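Putative glutathione S-transferase (Corynebacterium glutamicum, PDB 3M1G) probably acts as a glutathione transferase of the Omega-like, ECM4-type group. Local coordinates at residues T79-L83 against G84-V88; H240-E243 against A244-R247; T151-Y154 against P155-T158. All coordinates share one frame; numbering follows the deposited sequence.

Interaction 1. Residues T79-L83 against G84-V88; sequences TRRLL and GLENV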
loop_
_atom_site.group_PDB
_atom_site.type_symbol
_atom_site.label_atom_id
_atom_site.label_comp_id
_atom_site.label_asym_id
_atom_site.label_seq_id
_atom_site.Cartn_x
_atom_site.Cartn_y
_atom_site.Cartn_z
ATOM N N THR A 79 2.510 8.817 -27.122
ATOM C CA THR A 79 3.188 8.712 -28.401
ATOM C C THR A 79 2.748 9.872 -29.312
ATOM O O THR A 79 3.583 10.507 -29.961
ATOM C CB THR A 79 2.923 7.344 -29.032
ATOM O OG1 THR A 79 3.388 6.320 -28.133
ATOM C CG2 THR A 79 3.639 7.208 -30.390
ATOM N N ARG A 80 1.447 10.156 -29.330
ATOM C CA ARG A 80 0.906 11.279 -30.099
ATOM C C ARG A 80 1.572 12.599 -29.722
ATOM O O ARG A 80 1.942 13.406 -30.606
ATOM C CB ARG A 80 -0.614 11.365 -29.972
ATOM C CG ARG A 80 -1.307 12.540 -30.668
ATOM C CD ARG A 80 -2.795 12.410 -30.582
ATOM N NE ARG A 80 -3.544 13.630 -30.922
ATOM C CZ ARG A 80 -3.877 14.597 -30.064
ATOM N NH1 ARG A 80 -3.512 14.563 -28.784
ATOM N NH2 ARG A 80 -4.585 15.624 -30.496
ATOM N N ARG A 81 1.735 12.826 -28.425
ATOM C CA ARG A 81 2.429 14.021 -27.972
ATOM C C ARG A 81 3.939 14.032 -28.328
ATOM O O ARG A 81 4.454 15.038 -28.844
ATOM C CB ARG A 81 2.208 14.233 -26.487
ATOM C CG ARG A 81 2.939 15.457 -25.919
ATOM C CD ARG A 81 2.205 16.129 -24.787
ATOM N NE ARG A 81 3.013 17.244 -24.299
ATOM C CZ ARG A 81 3.162 18.405 -24.942
ATOM N NH1 ARG A 81 2.516 18.662 -26.089
ATOM N NH2 ARG A 81 3.940 19.333 -24.419
ATOM N N LEU A 82 4.648 12.942 -28.052
ATOM C CA LEU A 82 6.065 12.900 -28.298
ATOM C C LEU A 82 6.377 13.168 -29.763
ATOM O O LEU A 82 7.327 13.892 -30.072
ATOM C CB LEU A 82 6.656 11.553 -27.883
ATOM C CG LEU A 82 6.886 11.307 -26.385
ATOM C CD1 LEU A 82 7.331 9.863 -26.181
ATOM C CD2 LEU A 82 7.935 12.287 -25.853
ATOM N N LEU A 83 5.559 12.606 -30.663
ATOM C CA LEU A 83 5.816 12.714 -32.096
ATOM C C LEU A 83 5.308 13.988 -32.745
ATOM O O LEU A 83 5.670 14.262 -33.886
ATOM C CB LEU A 83 5.240 11.505 -32.836
ATOM C CG LEU A 83 5.882 10.176 -32.377
ATOM C CD1 LEU A 83 5.168 9.012 -33.109
ATOM C CD2 LEU A 83 7.394 10.146 -32.633
ATOM N N GLY A 84 4.451 14.736 -32.056
ATOM C CA GLY A 84 3.886 15.966 -32.612
ATOM C C GLY A 84 2.783 15.695 -33.610
ATOM O O GLY A 84 2.709 16.356 -34.653
ATOM N N LEU A 85 1.939 14.712 -33.301
ATOM C CA LEU A 85 0.791 14.389 -34.110
ATOM C C LEU A 85 -0.480 15.048 -33.592
ATOM O O LEU A 85 -1.560 14.797 -34.134
ATOM C CB LEU A 85 0.606 12.873 -34.245
ATOM C CG LEU A 85 1.729 12.131 -34.957
ATOM C CD1 LEU A 85 1.520 10.622 -34.908
ATOM C CD2 LEU A 85 1.856 12.635 -36.458
ATOM N N GLU A 86 -0.356 15.948 -32.609
ATOM C CA GLU A 86 -1.527 16.563 -31.990
ATOM C C GLU A 86 -2.301 17.483 -32.946
ATOM O O GLU A 86 -3.517 17.651 -32.802
ATOM C CB GLU A 86 -1.124 17.380 -30.739
ATOM C CG GLU A 86 -0.586 16.519 -29.591
ATOM C CD GLU A 86 0.236 17.291 -28.554
ATOM O OE1 GLU A 86 0.936 18.242 -28.939
ATOM O OE2 GLU A 86 0.177 16.956 -27.353
ATOM N N ASN A 87 -1.609 18.099 -33.901
ATOM C CA ASN A 87 -2.285 18.968 -34.829
ATOM C C ASN A 87 -2.804 18.228 -36.086
ATOM O O ASN A 87 -3.353 18.864 -36.967
ATOM C CB ASN A 87 -1.326 20.092 -35.235
ATOM C CG ASN A 87 0.008 19.539 -35.874
ATOM O OD1 ASN A 87 0.339 18.306 -35.828
ATOM N ND2 ASN A 87 0.787 20.460 -36.421
ATOM N N VAL A 88 -2.610 16.913 -36.209
ATOM C CA VAL A 88 -3.095 16.199 -37.381
ATOM C C VAL A 88 -4.092 15.068 -37.106
ATOM O O VAL A 88 -4.854 14.676 -38.007
ATOM C CB VAL A 88 -1.919 15.696 -38.285
ATOM C CG1 VAL A 88 -1.033 16.883 -38.732
ATOM C CG2 VAL A 88 -1.116 14.676 -37.624
HETATM O O HOH W 1 3.385 17.438 -29.454
#
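Glu86 reaches back along the last turn of helix 71-83 to meet Arg81 through charge and to lay its CA and CG against the guanidinium of Arg80. The salt bridge runs from Arg81 NH1 to Glu86 OE2 over 3.2 Å, nearly straight at 164°. It meets the syn lone pair of the oxygen and lies in the guanidinium plane, with the two flat groups almost coplanar. A second, weak bond joins the same nitrogen to Glu86 OE1. Beyond this pair, Asp291 takes Arg81 NE and Gly346 O takes NH2, which together would hold the guanidinium against rotation. One water donates both to Glu86 OE1, at 2.6 Å, and to the backbone oxygen of Arg81.

Contact with Arg80 is of another kind. With CG anti to the backbone N (chi1 177°), its extended chain runs past Leu85, and Glu86 CA sits over one guanidinium face, displaced toward the rim. Glu86 CG is 3.6 Å from Arg80 NH1, whose salt bridge goes to Glu352. Apolar contact is slight, Leu83 CB lying 4.1 Å from Leu85 CG.

Backbone bonds end the helix. Leu85 N donates to Arg80 O at 3.0 Å. Gly84 N donates to Arg81 O at 3.2 Å, and more weakly to Arg80 O. Gly84 has positive phi (77°). The bonds from Leu85 N to Arg80 O and from Gly84 N to Arg81 O, with that positive phi, make a Schellman motif, which here closes the first helix of the thioredoxin-like domain and turns the chain toward strand 90-93.

Interaction 2. Residues H240-E243 against A244-R247; sequences HITE and ADIR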
loop_
_atom_site.group_PDB
_atom_site.type_symbol
_atom_site.label_atom_id
_atom_site.label_comp_id
_atom_site.label_asym_id
_atom_site.label_seq_id
_atom_site.Cartn_x
_atom_site.Cartn_y
_atom_site.Cartn_z
ATOM N N HIS A 240 18.430 5.670 -24.578
ATOM C CA HIS A 240 17.315 6.551 -24.924
ATOM C C HIS A 240 15.942 5.882 -24.797
ATOM O O HIS A 240 15.820 4.665 -24.887
ATOM C CB HIS A 240 17.497 7.141 -26.356
ATOM C CG HIS A 240 18.843 7.776 -26.574
ATOM N ND1 HIS A 240 19.336 8.753 -25.736
ATOM C CD2 HIS A 240 19.811 7.554 -27.507
ATOM C CE1 HIS A 240 20.553 9.110 -26.142
ATOM N NE2 HIS A 240 20.875 8.380 -27.197
ATOM N N ILE A 241 14.918 6.712 -24.629
ATOM C CA ILE A 241 13.537 6.263 -24.526
ATOM C C ILE A 241 13.085 5.614 -25.845
ATOM O O ILE A 241 13.410 6.101 -26.940
ATOM C CB ILE A 241 12.592 7.430 -24.165
ATOM C CG1 ILE A 241 12.914 7.902 -22.749
ATOM C CG2 ILE A 241 11.076 7.031 -24.343
ATOM C CD1 ILE A 241 12.272 9.220 -22.310
ATOM N N THR A 242 12.408 4.473 -25.719
ATOM C CA THR A 242 11.800 3.773 -26.851
ATOM C C THR A 242 10.349 3.389 -26.555
ATOM O O THR A 242 9.837 3.567 -25.441
ATOM C CB THR A 242 12.567 2.462 -27.184
ATOM O OG1 THR A 242 12.567 1.603 -26.027
ATOM C CG2 THR A 242 14.035 2.740 -27.651
ATOM N N GLU A 243 9.678 2.874 -27.579
ATOM C CA GLU A 243 8.370 2.263 -27.452
ATOM C C GLU A 243 8.205 1.366 -26.215
ATOM O O GLU A 243 7.125 1.349 -25.620
ATOM C CB GLU A 243 8.090 1.436 -28.718
ATOM C CG GLU A 243 6.840 0.571 -28.733
ATOM C CD GLU A 243 5.537 1.318 -29.120
ATOM O OE1 GLU A 243 5.618 2.473 -29.584
ATOM O OE2 GLU A 243 4.439 0.707 -28.986
ATOM N N ALA A 244 9.214 0.553 -25.908
ATOM C CA ALA A 244 9.189 -0.304 -24.709
ATOM C C ALA A 244 8.894 0.447 -23.409
ATOM O O ALA A 244 8.100 -0.010 -22.577
ATOM C CB ALA A 244 10.529 -1.115 -24.597
ATOM N N ASP A 245 9.502 1.624 -23.243
ATOM C CA ASP A 245 9.280 2.461 -22.055
ATOM C C ASP A 245 7.862 3.044 -22.049
ATOM O O ASP A 245 7.192 3.132 -21.003
ATOM C CB ASP A 245 10.336 3.566 -22.005
ATOM C CG ASP A 245 11.741 3.040 -22.074
ATOM O OD1 ASP A 245 12.158 2.303 -21.140
ATOM O OD2 ASP A 245 12.453 3.376 -23.070
ATOM N N ILE A 246 7.345 3.373 -23.239
ATOM C CA ILE A 246 6.012 3.884 -23.362
ATOM C C ILE A 246 4.947 2.820 -23.010
ATOM O O ILE A 246 3.852 3.172 -22.566
ATOM C CB ILE A 246 5.846 4.456 -24.758
ATOM C CG1 ILE A 246 6.752 5.726 -24.852
ATOM C CG2 ILE A 246 4.386 4.769 -25.072
ATOM C CD1 ILE A 246 7.160 6.082 -26.199
ATOM N N ARG A 247 5.270 1.540 -23.207
ATOM C CA ARG A 247 4.406 0.452 -22.812
ATOM C C ARG A 247 4.552 0.079 -21.322
ATOM O O ARG A 247 3.605 -0.397 -20.718
ATOM C CB ARG A 247 4.661 -0.771 -23.658
ATOM C CG ARG A 247 4.261 -0.524 -25.094
ATOM C CD ARG A 247 4.309 -1.780 -25.904
ATOM N NE ARG A 247 4.179 -1.492 -27.326
ATOM C CZ ARG A 247 4.012 -2.406 -28.281
ATOM N NH1 ARG A 247 3.917 -2.010 -29.542
ATOM N NH2 ARG A 247 3.951 -3.705 -27.998
HETATM O O HOH W 2 14.462 2.305 -24.119
#
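The guanidinium of Arg247 is met at its edge by Glu243 OE2, which lies close to its plane, while the carboxylate itself is turned 79° from that plane. NE and NH1 both grip this one oxygen, each at 2.8 Å from Glu243 OE2, approaching on its anti side; NH1 comes in further from the carboxylate plane. Glu243 bends at chi2 (83°) to bring the oxygen round to the extended arginine one turn on. Thr158 OG1 probably also bonds to Glu243 OE2, and a bound glycerol, probably from the crystallisation liquor, meets Arg247 NH1.

At the other end of the contact, Asp245 folds back over the N-cap residue Thr242. Asp245 OD2 accepts from Thr242 N on its anti lone pair; the bond between Thr242 N and Asp245 OD2 is 2.9 Å and nearly straight at 170°. A water donates to this oxygen and to His240 O, and accepts from Thr242 OG1. Asp245 OD1 is held by Tyr279 OH and Leu236 N. Ile246 CD1 lies 3.8 Å from Thr242 O.

Glu243 and Asp245 in the first turn would probably interact favourably with the dipole of helix 243-253, and the Arg247 pairing probably keeps buried Glu243 ionised.

Interaction 3. Residues T151-Y154 against P155-T158; sequences TNDY and PSIT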
loop_
_atom_site.group_PDB
_atom_site.type_symbol
_atom_site.label_atom_id
_atom_site.label_comp_id
_atom_site.label_asym_id
_atom_site.label_seq_id
_atom_site.Cartn_x
_atom_site.Cartn_y
_atom_site.Cartn_z
ATOM N N THR A 151 -9.507 1.410 -36.102
ATOM C CA THR A 151 -8.791 0.381 -35.381
ATOM C C THR A 151 -8.858 0.567 -33.865
ATOM O O THR A 151 -8.844 1.691 -33.368
ATOM C CB THR A 151 -7.272 0.340 -35.762
ATOM O OG1 THR A 151 -6.546 -0.437 -34.792
ATOM C CG2 THR A 151 -6.697 1.738 -35.833
ATOM N N ASN A 152 -8.898 -0.551 -33.151
ATOM C CA ASN A 152 -8.699 -0.565 -31.699
ATOM C C ASN A 152 -7.583 -1.525 -31.300
ATOM O O ASN A 152 -7.504 -1.975 -30.162
ATOM C CB ASN A 152 -10.001 -0.885 -30.918
ATOM C CG ASN A 152 -10.689 -2.120 -31.395
ATOM O OD1 ASN A 152 -10.052 -3.074 -31.830
ATOM N ND2 ASN A 152 -12.033 -2.114 -31.333
ATOM N N ASP A 153 -6.706 -1.835 -32.242
ATOM C CA ASP A 153 -5.586 -2.683 -31.955
ATOM C C ASP A 153 -4.422 -1.818 -31.429
ATOM O O ASP A 153 -3.575 -1.313 -32.208
ATOM C CB ASP A 153 -5.201 -3.453 -33.200
ATOM C CG ASP A 153 -4.047 -4.397 -32.939
ATOM O OD1 ASP A 153 -4.194 -5.246 -32.068
ATOM O OD2 ASP A 153 -3.007 -4.259 -33.585
ATOM N N TYR A 154 -4.394 -1.638 -30.114
ATOM C CA TYR A 154 -3.534 -0.608 -29.502
ATOM C C TYR A 154 -2.014 -0.834 -29.724
ATOM O O TYR A 154 -1.295 0.156 -29.915
ATOM C CB TYR A 154 -3.902 -0.315 -28.010
ATOM C CG TYR A 154 -3.816 -1.524 -27.147
ATOM C CD1 TYR A 154 -2.601 -1.910 -26.602
ATOM C CD2 TYR A 154 -4.918 -2.334 -26.943
ATOM C CE1 TYR A 154 -2.483 -3.068 -25.880
ATOM C CE2 TYR A 154 -4.822 -3.519 -26.205
ATOM C CZ TYR A 154 -3.584 -3.870 -25.679
ATOM O OH TYR A 154 -3.437 -4.989 -24.933
ATOM N N PRO A 155 -1.532 -2.103 -29.791
ATOM C CA PRO A 155 -0.097 -2.270 -30.153
ATOM C C PRO A 155 0.267 -1.739 -31.564
ATOM O O PRO A 155 1.302 -1.091 -31.711
ATOM C CB PRO A 155 0.133 -3.780 -30.081
ATOM C CG PRO A 155 -1.041 -4.308 -29.162
ATOM C CD PRO A 155 -2.187 -3.411 -29.518
ATOM N N SER A 156 -0.568 -1.964 -32.571
ATOM C CA SER A 156 -0.249 -1.448 -33.873
ATOM C C SER A 156 -0.478 0.053 -33.985
ATOM O O SER A 156 0.179 0.718 -34.800
ATOM C CB SER A 156 -0.958 -2.230 -35.005
ATOM O OG SER A 156 -2.323 -1.976 -34.993
ATOM N N ILE A 157 -1.313 0.627 -33.122
ATOM C CA ILE A 157 -1.534 2.058 -33.171
ATOM C C ILE A 157 -0.237 2.810 -32.927
ATOM O O ILE A 157 0.111 3.678 -33.701
ATOM C CB ILE A 157 -2.680 2.538 -32.227
ATOM C CG1 ILE A 157 -4.018 2.068 -32.788
ATOM C CG2 ILE A 157 -2.699 4.090 -32.086
ATOM C CD1 ILE A 157 -5.239 2.332 -31.879
ATOM N N THR A 158 0.504 2.471 -31.877
ATOM C CA THR A 158 1.710 3.217 -31.540
ATOM C C THR A 158 2.852 2.878 -32.502
ATOM O O THR A 158 3.614 3.767 -32.892
ATOM C CB THR A 158 2.148 3.012 -30.046
ATOM O OG1 THR A 158 2.207 1.606 -29.758
ATOM C CG2 THR A 158 1.127 3.694 -29.068
HETATM O O HOH W 3 -3.698 -0.020 -36.135
HETATM O O HOH W 4 0.600 0.247 -27.994
#
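Pro155 CD lies over one face of the Tyr154 ring, 3.5 Å from the ring centroid and displaced toward the rim on the CD1 side, a CH-pi contact between neighbours in sequence. Tyr154 CG stands between the backbone N and the carbonyl carbon (chi1 58°), which brings the ring face over Pro155 CD. On the polar side, Ser156 OG lies 2.8 Å from Asp153 OD2 and 3.1 Å from Asp153 O. Ile157 N is held by Asp153 O at 3.1 Å.

Asp153 is the N-cap of helix 154-163, its carboxylate accepting a weak capping bond from Ser156 N where the chain leaves strand 149-151 of the thioredoxin-like domain. Just before it, Thr151 OG1 accepts from Asp153 N at 2.9 Å, an ST turn that orients the cap. Thr151 CG2 also touches Ile157 CG1 at 4.1 Å, the two side chains running past each other in opposite directions.

Two waters bridge the contact: one donates to Ser156 OG and also bonds Thr151 OG1, the other donates to Tyr154 O and to Thr158 OG1. Further out, Tyr30 OH holds Asp153 OD1, and Glu243 probably bonds to Thr158 OG1. The Tyr154 ring meets Trp72 and His98, and its side chain lies about 7 Å from that of Cys70, the predicted nucleophile.

Along the chain the order is interaction 1, interaction 3, interaction 2, with centres 15 to 16 Å apart. Interaction 1 ends helix 71-83, whereas the other two start helices 154-163 and 243-253. The first two of these helices belong to the thioredoxin-like domain and the third to the helical C-terminal domain. All three contacts touch: Thr79 OG1 lies 3.6 Å from Thr158 CG2 and from Ile246 CG2, and Leu82 packs on Ile246. Between interactions 2 and 3, Glu243 OE2 and Thr158 OG1 are 2.5 Å apart, probably hydrogen-bonded. The three helix ends therefore help to join the two domains, between which glutathione transferases generally place their active site.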